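Local structure of CMP/dCMP-type deaminase domain-containing protein (Aspergillus oryzae RIB40, 7DRY) at residues 4-8 with 40-45; 31-37 with 90-96; 82-88 with 119-125. The protein probably catalyses a zinc-dependent deamination in riboflavin biosynthesis, as a Rib2-type deaminase built on the cytidine deaminase (CDA) fold. The contacts are given in a common frame with arbitrary orientation. Numbering follows the deposited sequence.

The three contacts run across one end of the CDA fold. Interaction 2 is the antiparallel pairing of strands 29-36 and 91-97 within the five-stranded sheet, and the other two lie at the protein surface, each on the same side of the chain's centre as interaction 2. Centres of interactions 1 and 2 are about 10 Å apart, joined by hydrogen bonds from His5 to Tyr96 and Asp44 to Arg91; those of 2 and 3 are about 13 Å apart, joined through Lys125 and Arg91. Interactions 1 and 3, centres about 22 Å apart, do not touch. Along the chain, 1 closes before 3 opens, while the segments of 2 alternate with those of both, so the strand pair links the start of helix 5-16 and three surface loops.

Interaction 1 of 3, residues 4-8 with 40-45; sequences PHAKY and YKTEDD
This is a small surface contact of the CDA fold, in which the start of helix 5-16 meets the loop joining strands 29-36 and 46-52; only 216 Å² is buried in all. The first helical turn is closed by the hydrogen bond Tyr8 N to Pro4 O, 3.1 Å. Across from it, residues 42-44 make a short 3-10 turn, with hydrogen bonds Asp44 N to Lys41 O and Asp45 N to Thr42 O, both 2.9 Å. The CA atoms of Pro4 and Thr42 come nearest, at 6.9 Å, so side chains rather than backbones bridge the gap. Pro4, with a C-gamma endo pucker, sets CG 3.4 Å from Tyr40 OH, at the edge of that ring, and 3.6 Å from Thr42 OG1. Tyr40 points its CA-to-CB bond toward the helix (chi1 p). Its OH lies 3.6 Å from His5 CE1, and one water links the pair, 2.7 Å from Tyr40 OH and 2.9 Å from His5 NE2. His5 ND1 is hydrogen-bonded to Tyr96 OH. Arg35 of strand 29-36 is touched by His5, Tyr8 and Tyr40 and salt-bridged to Asp45, so the contact packs against that strand. Tyr8 and Asp45 both adopt chi1 m, which brings their polar ends together: Tyr8 OH donates to Asp45 OD2 at 2.6 Å.

Interaction 2 of 3, residues 31-37 with 90-96; sequences ILVSRKE and DRKLVMY
Strands 31-36 and 91-96 run antiparallel, their axes 4.5 Å apart at closest with 148° between N-to-C directions; segments 31-37 and 90-96 together bury 937 Å². Asp90 O, just before the strand, accepts from Glu37 N (2.8 Å), and a water donates to Asp90 OD2 (2.7 Å) and accepts a weak bond from Lys36 NZ (3.3 Å). Arg91 forms a non-hydrogen-bonded pair with Lys36, their side chains diverging; its guanidinium folds back (chi3 p), NE reaching Ser34 OG at 2.6 Å and NH2 Ser34 O at 2.9 Å. Lys92 forms a hydrogen-bonded pair with Arg35, Lys92 N to Arg35 O 2.8 Å and Arg35 N to Lys92 O 2.9 Å. Leu93 lies opposite Ser34, its CB 4.2 Å from Leu32 CD1. Val94 pairs with Val33, Val94 N to Val33 O and Val33 N to Val94 O both 2.8 Å. Met95 CB lies 4.0 Å from Leu32 CD1. Tyr96 completes the register with Ile31 (Tyr96 N to Ile31 O 2.8 Å, Ile31 N to Tyr96 O 2.9 Å). Its OH accepts from Arg35 NH1 and NH2, both 2.9 Å; Arg35 also salt-bridges Asp45, and His5 hydrogen-bonds the same hydroxyl. Helix 5-16 packs on the Ile31, Arg35 and Tyr96 face; Met95 lies on the opposite face with Leu32, Ser34 and Leu93, its side chain about 4 Å from that of Glu63 and about 9 Å from the bound zinc. Such a central antiparallel pair, continued by parallel strands 127-132 and 156-159, is typical of the 2-1-3-4-5 CDA sheet.

Interaction 3 of 3, residues 82-88 with 119-125; sequences WEVLPSE and TRQGDRK
Trp82 (chi1 p) lays its indole over Gln121, whose CB sits 3.7 Å from the centroid of the six-membered ring and 19° off its normal, a CH-pi contact; the amide of Gln121 reaches back to Arg118 O. Gln121 begins a type II' turn closed by Arg124 N to Gln121 O, 2.9 Å. Gly122 occupies its second position with positive phi, and a CB there would lie just 3.3 Å from Trp82 CZ3. Arg124 runs along the ring edge, its CG 4.0 Å from Trp82 CE3, and ends with NH1 donating to Leu85 O at 2.6 Å. Next, Lys125 N donates to Ser87 OG (2.9 Å) and Lys125 NZ to Glu88 O (2.8 Å), NZ also holding Arg91 O. A water donates to Trp82 O (2.8 Å) and Thr119 O (2.7 Å). Thr119 CG2 meets Leu85 CD1 at 3.6 Å. The contact thus joins the loop entering strand 91-97 to the loop between helix 112-117 and strand 127-132, with Leu85 and Pro86 packed on helix 62-73.

Interaction 1 of 3, residues 4-8 with 40-45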
loop_
_atom_site.group_PDB
_atom_site.type_symbol
_atom_site.label_atom_id
_atom_site.label_comp_id
_atom_site.label_asym_id
_atom_site.label_seq_id
_atom_site.Cartn_x
_atom_site.Cartn_y
_atom_site.Cartn_z
ATOM N N PRO A 4 10.385 -11.657 7.273
ATOM C CA PRO A 4 9.473 -10.816 8.058
ATOM C C PRO A 4 8.237 -10.367 7.299
ATOM O O PRO A 4 7.396 -9.666 7.877
ATOM C CB PRO A 4 10.347 -9.602 8.386
ATOM C CG PRO A 4 11.168 -9.446 7.170
ATOM C CD PRO A 4 11.537 -10.867 6.798
ATOM N N HIS A 5 8.117 -10.735 6.022
ATOM C CA HIS A 5 7.099 -10.125 5.172
ATOM C C HIS A 5 5.701 -10.519 5.603
ATOM O O HIS A 5 4.795 -9.677 5.607
ATOM C CB HIS A 5 7.341 -10.492 3.710
ATOM C CG HIS A 5 8.738 -10.218 3.264
ATOM N ND1 HIS A 5 9.383 -9.035 3.545
ATOM C CD2 HIS A 5 9.621 -10.974 2.568
ATOM C CE1 HIS A 5 10.607 -9.075 3.046
ATOM N NE2 HIS A 5 10.773 -10.238 2.442
ATOM N N ALA A 6 5.506 -11.788 5.967
ATOM C CA ALA A 6 4.194 -12.225 6.424
ATOM C C ALA A 6 3.765 -11.467 7.673
ATOM O O ALA A 6 2.599 -11.075 7.799
ATOM C CB ALA A 6 4.205 -13.733 6.679
ATOM N N LYS A 7 4.693 -11.241 8.606
ATOM C CA LYS A 7 4.337 -10.516 9.822
ATOM C C LYS A 7 3.949 -9.077 9.515
ATOM O O LYS A 7 2.962 -8.566 10.056
ATOM C CB LYS A 7 5.475 -10.569 10.845
ATOM C CG LYS A 7 5.097 -9.938 12.184
ATOM C CD LYS A 7 6.294 -9.790 13.113
ATOM C CE LYS A 7 5.875 -9.211 14.461
ATOM N NZ LYS A 7 4.447 -8.766 14.481
ATOM N N TYR A 8 4.707 -8.406 8.641
ATOM C CA TYR A 8 4.322 -7.054 8.245
ATOM C C TYR A 8 2.944 -7.043 7.601
ATOM O O TYR A 8 2.142 -6.133 7.854
ATOM C CB TYR A 8 5.349 -6.467 7.277
ATOM C CG TYR A 8 6.537 -5.833 7.961
ATOM C CD1 TYR A 8 6.387 -4.691 8.751
ATOM C CD2 TYR A 8 7.814 -6.371 7.831
ATOM C CE1 TYR A 8 7.461 -4.107 9.373
ATOM C CE2 TYR A 8 8.905 -5.792 8.464
ATOM C CZ TYR A 8 8.723 -4.655 9.234
ATOM O OH TYR A 8 9.795 -4.063 9.863
ATOM N N TYR A 40 20.110 -7.649 5.161
ATOM C CA TYR A 40 19.614 -6.854 6.275
ATOM C C TYR A 40 19.139 -7.730 7.427
ATOM O O TYR A 40 18.858 -8.923 7.275
ATOM C CB TYR A 40 18.448 -5.970 5.835
ATOM C CG TYR A 40 17.162 -6.743 5.599
ATOM C CD1 TYR A 40 16.947 -7.404 4.399
ATOM C CD2 TYR A 40 16.176 -6.823 6.579
ATOM C CE1 TYR A 40 15.785 -8.111 4.170
ATOM C CE2 TYR A 40 15.008 -7.536 6.357
ATOM C CZ TYR A 40 14.823 -8.175 5.150
ATOM O OH TYR A 40 13.673 -8.890 4.907
ATOM N N LYS A 41 19.031 -7.100 8.593
ATOM C CA LYS A 41 18.452 -7.701 9.787
ATOM C C LYS A 41 17.145 -6.977 10.084
ATOM O O LYS A 41 17.105 -5.741 10.070
ATOM C CB LYS A 41 19.398 -7.563 10.987
ATOM C CG LYS A 41 20.612 -8.516 11.019
ATOM C CD LYS A 41 21.496 -8.437 9.774
ATOM C CE LYS A 41 22.634 -9.449 9.804
ATOM N NZ LYS A 41 22.701 -10.167 8.495
ATOM N N THR A 42 16.079 -7.744 10.348
ATOM C CA THR A 42 14.765 -7.145 10.571
ATOM C C THR A 42 14.768 -6.205 11.770
ATOM O O THR A 42 14.033 -5.210 11.783
ATOM C CB THR A 42 13.705 -8.239 10.738
ATOM O OG1 THR A 42 13.787 -9.149 9.635
ATOM C CG2 THR A 42 12.305 -7.635 10.778
ATOM N N GLU A 43 15.604 -6.490 12.770
ATOM C CA GLU A 43 15.706 -5.613 13.929
ATOM C C GLU A 43 16.151 -4.207 13.548
ATOM O O GLU A 43 15.879 -3.261 14.296
ATOM C CB GLU A 43 16.657 -6.218 14.966
ATOM C CG GLU A 43 17.909 -6.838 14.364
ATOM C CD GLU A 43 17.771 -8.334 14.119
ATOM O OE1 GLU A 43 18.677 -9.088 14.537
ATOM O OE2 GLU A 43 16.763 -8.754 13.508
ATOM N N ASP A 44 16.809 -4.043 12.400
ATOM C CA ASP A 44 17.238 -2.730 11.939
ATOM C C ASP A 44 16.168 -1.996 11.140
ATOM O O ASP A 44 16.383 -0.838 10.775
ATOM C CB ASP A 44 18.515 -2.832 11.096
ATOM C CG ASP A 44 19.737 -3.206 11.920
ATOM O OD1 ASP A 44 19.754 -2.904 13.132
ATOM O OD2 ASP A 44 20.677 -3.802 11.351
ATOM N N ASP A 45 15.037 -2.633 10.841
ATOM C CA ASP A 45 13.953 -1.929 10.169
ATOM C C ASP A 45 13.467 -0.784 11.051
ATOM O O ASP A 45 13.431 -0.897 12.279
ATOM C CB ASP A 45 12.765 -2.871 9.947
ATOM C CG ASP A 45 12.941 -3.817 8.767
ATOM O OD1 ASP A 45 13.958 -3.760 8.046
ATOM O OD2 ASP A 45 12.015 -4.639 8.564
HETATM O O HOH W 1 13.646 -9.918 2.396
#

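Interaction 2 of 3, residues 31-37 with 90-96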
loop_
_atom_site.group_PDB
_atom_site.type_symbol
_atom_site.label_atom_id
_atom_site.label_comp_id
_atom_site.label_asym_id
_atom_site.label_seq_id
_atom_site.Cartn_x
_atom_site.Cartn_y
_atom_site.Cartn_z
ATOM N N ILE A 31 2.089 -0.087 5.502
ATOM C CA ILE A 31 3.170 0.271 6.420
ATOM C C ILE A 31 4.404 0.570 5.586
ATOM O O ILE A 31 4.805 -0.250 4.754
ATOM C CB ILE A 31 3.471 -0.859 7.420
ATOM C CG1 ILE A 31 2.270 -1.081 8.347
ATOM C CG2 ILE A 31 4.708 -0.512 8.263
ATOM C CD1 ILE A 31 2.373 -2.337 9.221
ATOM N N LEU A 32 4.994 1.736 5.802
ATOM C CA LEU A 32 6.197 2.155 5.094
ATOM C C LEU A 32 7.392 1.975 6.024
ATOM O O LEU A 32 7.364 2.443 7.169
ATOM C CB LEU A 32 6.061 3.616 4.672
ATOM C CG LEU A 32 7.227 4.195 3.864
ATOM C CD1 LEU A 32 7.387 3.442 2.542
ATOM C CD2 LEU A 32 6.982 5.674 3.627
ATOM N N VAL A 33 8.421 1.265 5.546
ATOM C CA VAL A 33 9.555 0.833 6.360
ATOM C C VAL A 33 10.847 1.338 5.727
ATOM O O VAL A 33 10.984 1.339 4.498
ATOM C CB VAL A 33 9.575 -0.710 6.430
ATOM C CG1 VAL A 33 10.776 -1.222 7.220
ATOM C CG2 VAL A 33 8.263 -1.235 7.030
ATOM N N SER A 34 11.802 1.748 6.565
ATOM C CA SER A 34 13.180 2.004 6.139
ATOM C C SER A 34 14.033 0.799 6.522
ATOM O O SER A 34 14.098 0.424 7.700
ATOM C CB SER A 34 13.754 3.267 6.783
ATOM O OG SER A 34 15.159 3.354 6.561
ATOM N N ARG A 35 14.684 0.202 5.531
ATOM C CA ARG A 35 15.381 -1.067 5.683
ATOM C C ARG A 35 16.796 -0.935 5.133
ATOM O O ARG A 35 17.010 -0.319 4.084
ATOM C CB ARG A 35 14.617 -2.151 4.900
ATOM C CG ARG A 35 15.317 -3.490 4.796
ATOM C CD ARG A 35 14.328 -4.551 4.327
ATOM N NE ARG A 35 13.300 -4.789 5.332
ATOM C CZ ARG A 35 12.091 -5.280 5.066
ATOM N NH1 ARG A 35 11.755 -5.599 3.819
ATOM N NH2 ARG A 35 11.220 -5.451 6.051
ATOM N N LYS A 36 17.762 -1.537 5.821
ATOM C CA LYS A 36 19.121 -1.552 5.297
ATOM C C LYS A 36 19.160 -2.313 3.977
ATOM O O LYS A 36 18.519 -3.354 3.823
ATOM C CB LYS A 36 20.075 -2.219 6.295
ATOM C CG LYS A 36 20.374 -1.382 7.527
ATOM C CD LYS A 36 21.118 -0.104 7.167
ATOM C CE LYS A 36 22.496 -0.389 6.601
ATOM N NZ LYS A 36 23.575 -0.411 7.633
ATOM N N GLU A 37 19.896 -1.782 3.006
ATOM C CA GLU A 37 20.070 -2.514 1.763
ATOM C C GLU A 37 21.049 -3.659 1.971
ATOM O O GLU A 37 21.944 -3.592 2.814
ATOM C CB GLU A 37 20.553 -1.586 0.649
ATOM C CG GLU A 37 19.398 -0.819 0.016
ATOM C CD GLU A 37 19.801 0.527 -0.529
ATOM O OE1 GLU A 37 19.073 1.060 -1.401
ATOM O OE2 GLU A 37 20.837 1.058 -0.093
ATOM N N ASP A 90 22.226 3.973 1.914
ATOM C CA ASP A 90 22.411 2.589 2.345
ATOM C C ASP A 90 21.125 1.937 2.837
ATOM O O ASP A 90 21.108 0.725 3.077
ATOM C CB ASP A 90 23.466 2.512 3.455
ATOM C CG ASP A 90 24.877 2.675 2.930
ATOM O OD1 ASP A 90 25.048 2.814 1.698
ATOM O OD2 ASP A 90 25.815 2.660 3.753
ATOM N N ARG A 91 20.067 2.715 2.996
ATOM C CA ARG A 91 18.744 2.246 3.370
ATOM C C ARG A 91 17.772 2.511 2.233
ATOM O O ARG A 91 17.945 3.457 1.457
ATOM C CB ARG A 91 18.209 2.947 4.630
ATOM C CG ARG A 91 19.091 2.741 5.843
ATOM C CD ARG A 91 18.511 3.415 7.072
ATOM N NE ARG A 91 17.453 2.575 7.601
ATOM C CZ ARG A 91 17.636 1.663 8.545
ATOM N NH1 ARG A 91 18.832 1.485 9.087
ATOM N NH2 ARG A 91 16.622 0.926 8.943
ATOM N N LYS A 92 16.754 1.666 2.140
ATOM C CA LYS A 92 15.713 1.816 1.139
ATOM C C LYS A 92 14.358 1.858 1.821
ATOM O O LYS A 92 14.164 1.289 2.898
ATOM C CB LYS A 92 15.736 0.669 0.116
ATOM C CG LYS A 92 15.436 -0.713 0.682
ATOM C CD LYS A 92 15.397 -1.733 -0.464
ATOM C CE LYS A 92 15.335 -3.167 0.031
ATOM N NZ LYS A 92 15.466 -4.119 -1.125
ATOM N N LEU A 93 13.419 2.539 1.176
ATOM C CA LEU A 93 12.044 2.587 1.648
ATOM C C LEU A 93 11.264 1.475 0.966
ATOM O O LEU A 93 11.337 1.310 -0.260
ATOM C CB LEU A 93 11.411 3.932 1.306
ATOM C CG LEU A 93 11.916 5.125 2.111
ATOM C CD1 LEU A 93 11.327 6.406 1.533
ATOM C CD2 LEU A 93 11.522 4.975 3.580
ATOM N N VAL A 94 10.543 0.704 1.765
ATOM C CA VAL A 94 9.727 -0.402 1.293
ATOM C C VAL A 94 8.334 -0.197 1.864
ATOM O O VAL A 94 8.191 0.124 3.048
ATOM C CB VAL A 94 10.313 -1.737 1.789
ATOM C CG1 VAL A 94 9.373 -2.879 1.504
ATOM C CG2 VAL A 94 11.693 -1.969 1.175
ATOM N N MET A 95 7.310 -0.373 1.035
ATOM C CA MET A 95 5.932 -0.299 1.500
ATOM C C MET A 95 5.282 -1.672 1.454
ATOM O O MET A 95 5.311 -2.349 0.419
ATOM C CB MET A 95 5.113 0.707 0.692
ATOM C CG MET A 95 3.715 0.898 1.279
ATOM S SD MET A 95 2.669 2.037 0.358
ATOM C CE MET A 95 3.276 3.607 0.988
ATOM N N TYR A 96 4.726 -2.088 2.590
ATOM C CA TYR A 96 3.853 -3.249 2.662
ATOM C C TYR A 96 2.410 -2.775 2.578
ATOM O O TYR A 96 2.044 -1.744 3.151
ATOM C CB TYR A 96 4.055 -3.978 3.991
ATOM C CG TYR A 96 5.390 -4.662 4.114
ATOM C CD1 TYR A 96 6.506 -3.985 4.623
ATOM C CD2 TYR A 96 5.547 -5.993 3.733
ATOM C CE1 TYR A 96 7.740 -4.621 4.731
ATOM C CE2 TYR A 96 6.776 -6.631 3.832
ATOM C CZ TYR A 96 7.864 -5.949 4.341
ATOM O OH TYR A 96 9.071 -6.581 4.447
HETATM O O HOH W 2 25.503 1.899 6.320
#

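Interaction 3 of 3, residues 82-88 with 119-125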
loop_
_atom_site.group_PDB
_atom_site.type_symbol
_atom_site.label_atom_id
_atom_site.label_comp_id
_atom_site.label_asym_id
_atom_site.label_seq_id
_atom_site.Cartn_x
_atom_site.Cartn_y
_atom_site.Cartn_z
ATOM N N TRP A 82 7.274 13.697 -1.349
ATOM C CA TRP A 82 8.568 13.271 -1.863
ATOM C C TRP A 82 9.711 14.098 -1.289
ATOM O O TRP A 82 10.820 13.585 -1.112
ATOM C CB TRP A 82 8.567 13.348 -3.393
ATOM C CG TRP A 82 8.637 14.746 -4.000
ATOM C CD1 TRP A 82 7.586 15.535 -4.401
ATOM C CD2 TRP A 82 9.826 15.484 -4.309
ATOM N NE1 TRP A 82 8.057 16.723 -4.930
ATOM C CE2 TRP A 82 9.427 16.713 -4.880
ATOM C CE3 TRP A 82 11.192 15.228 -4.151
ATOM C CZ2 TRP A 82 10.346 17.679 -5.288
ATOM C CZ3 TRP A 82 12.099 16.187 -4.556
ATOM C CH2 TRP A 82 11.672 17.395 -5.116
ATOM N N GLU A 83 9.465 15.378 -0.986
ATOM C CA GLU A 83 10.536 16.258 -0.532
ATOM C C GLU A 83 11.018 15.917 0.870
ATOM O O GLU A 83 12.124 16.326 1.246
ATOM C CB GLU A 83 10.050 17.709 -0.502
ATOM C CG GLU A 83 9.573 18.261 -1.829
ATOM C CD GLU A 83 9.034 19.682 -1.707
ATOM O OE1 GLU A 83 9.074 20.253 -0.597
ATOM O OE2 GLU A 83 8.548 20.212 -2.723
ATOM N N VAL A 84 10.218 15.196 1.649
ATOM C CA VAL A 84 10.493 14.984 3.067
ATOM C C VAL A 84 10.689 13.523 3.443
ATOM O O VAL A 84 11.139 13.251 4.567
ATOM C CB VAL A 84 9.423 15.626 3.976
ATOM C CG1 VAL A 84 9.433 17.148 3.821
ATOM C CG2 VAL A 84 8.054 15.052 3.669
ATOM N N LEU A 85 10.347 12.572 2.576
ATOM C CA LEU A 85 10.568 11.176 2.919
ATOM C C LEU A 85 12.066 10.908 3.068
ATOM O O LEU A 85 12.894 11.538 2.393
ATOM C CB LEU A 85 10.009 10.263 1.836
ATOM C CG LEU A 85 8.488 10.130 1.859
ATOM C CD1 LEU A 85 8.020 9.483 0.552
ATOM C CD2 LEU A 85 8.015 9.345 3.079
ATOM N N PRO A 86 12.442 9.966 3.935
ATOM C CA PRO A 86 13.869 9.663 4.118
ATOM C C PRO A 86 14.526 9.240 2.815
ATOM O O PRO A 86 13.920 8.564 1.978
ATOM C CB PRO A 86 13.857 8.500 5.117
ATOM C CG PRO A 86 12.565 8.603 5.816
ATOM C CD PRO A 86 11.586 9.162 4.823
ATOM N N SER A 87 15.795 9.629 2.668
ATOM C CA SER A 87 16.585 9.274 1.494
ATOM C C SER A 87 18.035 9.190 1.975
ATOM O O SER A 87 18.806 10.140 1.851
ATOM C CB SER A 87 16.413 10.298 0.380
ATOM O OG SER A 87 16.995 9.828 -0.826
ATOM N N GLU A 88 18.412 8.007 2.455
ATOM C CA GLU A 88 19.780 7.689 2.823
ATOM C C GLU A 88 20.280 6.570 1.918
ATOM O O GLU A 88 19.573 5.570 1.733
ATOM C CB GLU A 88 19.837 7.236 4.289
ATOM C CG GLU A 88 18.952 8.055 5.219
ATOM C CD GLU A 88 18.552 7.293 6.468
ATOM O OE1 GLU A 88 17.333 7.085 6.678
ATOM O OE2 GLU A 88 19.457 6.895 7.233
ATOM N N THR A 119 7.225 9.643 -5.450
ATOM C CA THR A 119 8.176 9.833 -4.358
ATOM C C THR A 119 9.618 9.850 -4.845
ATOM O O THR A 119 10.497 10.334 -4.123
ATOM C CB THR A 119 8.013 8.775 -3.256
ATOM O OG1 THR A 119 8.322 7.470 -3.767
ATOM C CG2 THR A 119 6.591 8.791 -2.709
ATOM N N ARG A 120 9.886 9.354 -6.052
ATOM C CA ARG A 120 11.247 9.351 -6.582
ATOM C C ARG A 120 11.393 10.594 -7.453
ATOM O O ARG A 120 11.015 10.608 -8.624
ATOM C CB ARG A 120 11.493 8.064 -7.358
ATOM C CG ARG A 120 12.750 8.013 -8.198
ATOM C CD ARG A 120 13.011 6.576 -8.634
ATOM N NE ARG A 120 14.417 6.300 -8.902
ATOM C CZ ARG A 120 14.847 5.522 -9.892
ATOM N NH1 ARG A 120 13.979 4.923 -10.698
ATOM N NH2 ARG A 120 16.147 5.328 -10.066
ATOM N N GLN A 121 11.926 11.663 -6.864
ATOM C CA GLN A 121 12.141 12.919 -7.574
ATOM C C GLN A 121 13.388 13.590 -7.029
ATOM O O GLN A 121 13.750 13.407 -5.865
ATOM C CB GLN A 121 10.973 13.898 -7.402
ATOM C CG GLN A 121 9.701 13.510 -8.115
ATOM C CD GLN A 121 8.684 14.629 -8.109
ATOM O OE1 GLN A 121 8.933 15.717 -8.633
ATOM N NE2 GLN A 121 7.537 14.376 -7.508
ATOM N N GLY A 122 14.040 14.377 -7.887
ATOM C CA GLY A 122 15.200 15.136 -7.453
ATOM C C GLY A 122 16.272 14.234 -6.885
ATOM O O GLY A 122 16.615 13.195 -7.459
ATOM N N ASP A 123 16.800 14.622 -5.727
ATOM C CA ASP A 123 17.825 13.854 -5.033
ATOM C C ASP A 123 17.243 12.837 -4.058
ATOM O O ASP A 123 17.976 12.318 -3.207
ATOM C CB ASP A 123 18.779 14.798 -4.298
ATOM C CG ASP A 123 18.064 15.680 -3.291
ATOM O OD1 ASP A 123 16.830 15.845 -3.410
ATOM O OD2 ASP A 123 18.736 16.205 -2.379
ATOM N N ARG A 124 15.952 12.538 -4.159
ATOM C CA ARG A 124 15.270 11.668 -3.213
ATOM C C ARG A 124 14.994 10.317 -3.860
ATOM O O ARG A 124 14.389 10.249 -4.935
ATOM C CB ARG A 124 13.954 12.300 -2.757
ATOM C CG ARG A 124 14.123 13.610 -1.990
ATOM C CD ARG A 124 14.235 13.357 -0.491
ATOM N NE ARG A 124 14.731 14.529 0.222
ATOM C CZ ARG A 124 14.866 14.599 1.542
ATOM N NH1 ARG A 124 14.544 13.559 2.300
ATOM N NH2 ARG A 124 15.330 15.708 2.104
ATOM N N LYS A 125 15.420 9.243 -3.189
ATOM C CA LYS A 125 15.281 7.904 -3.754
ATOM C C LYS A 125 13.826 7.468 -3.880
ATOM O O LYS A 125 13.482 6.717 -4.801
ATOM C CB LYS A 125 16.032 6.896 -2.885
ATOM C CG LYS A 125 17.501 7.166 -2.819
ATOM C CD LYS A 125 18.276 5.914 -2.491
ATOM C CE LYS A 125 18.201 5.593 -1.025
ATOM N NZ LYS A 125 19.012 4.378 -0.712
HETATM O O HOH W 3 10.944 10.820 -1.534
HETATM O O HOH W 4 19.698 10.147 -1.770
#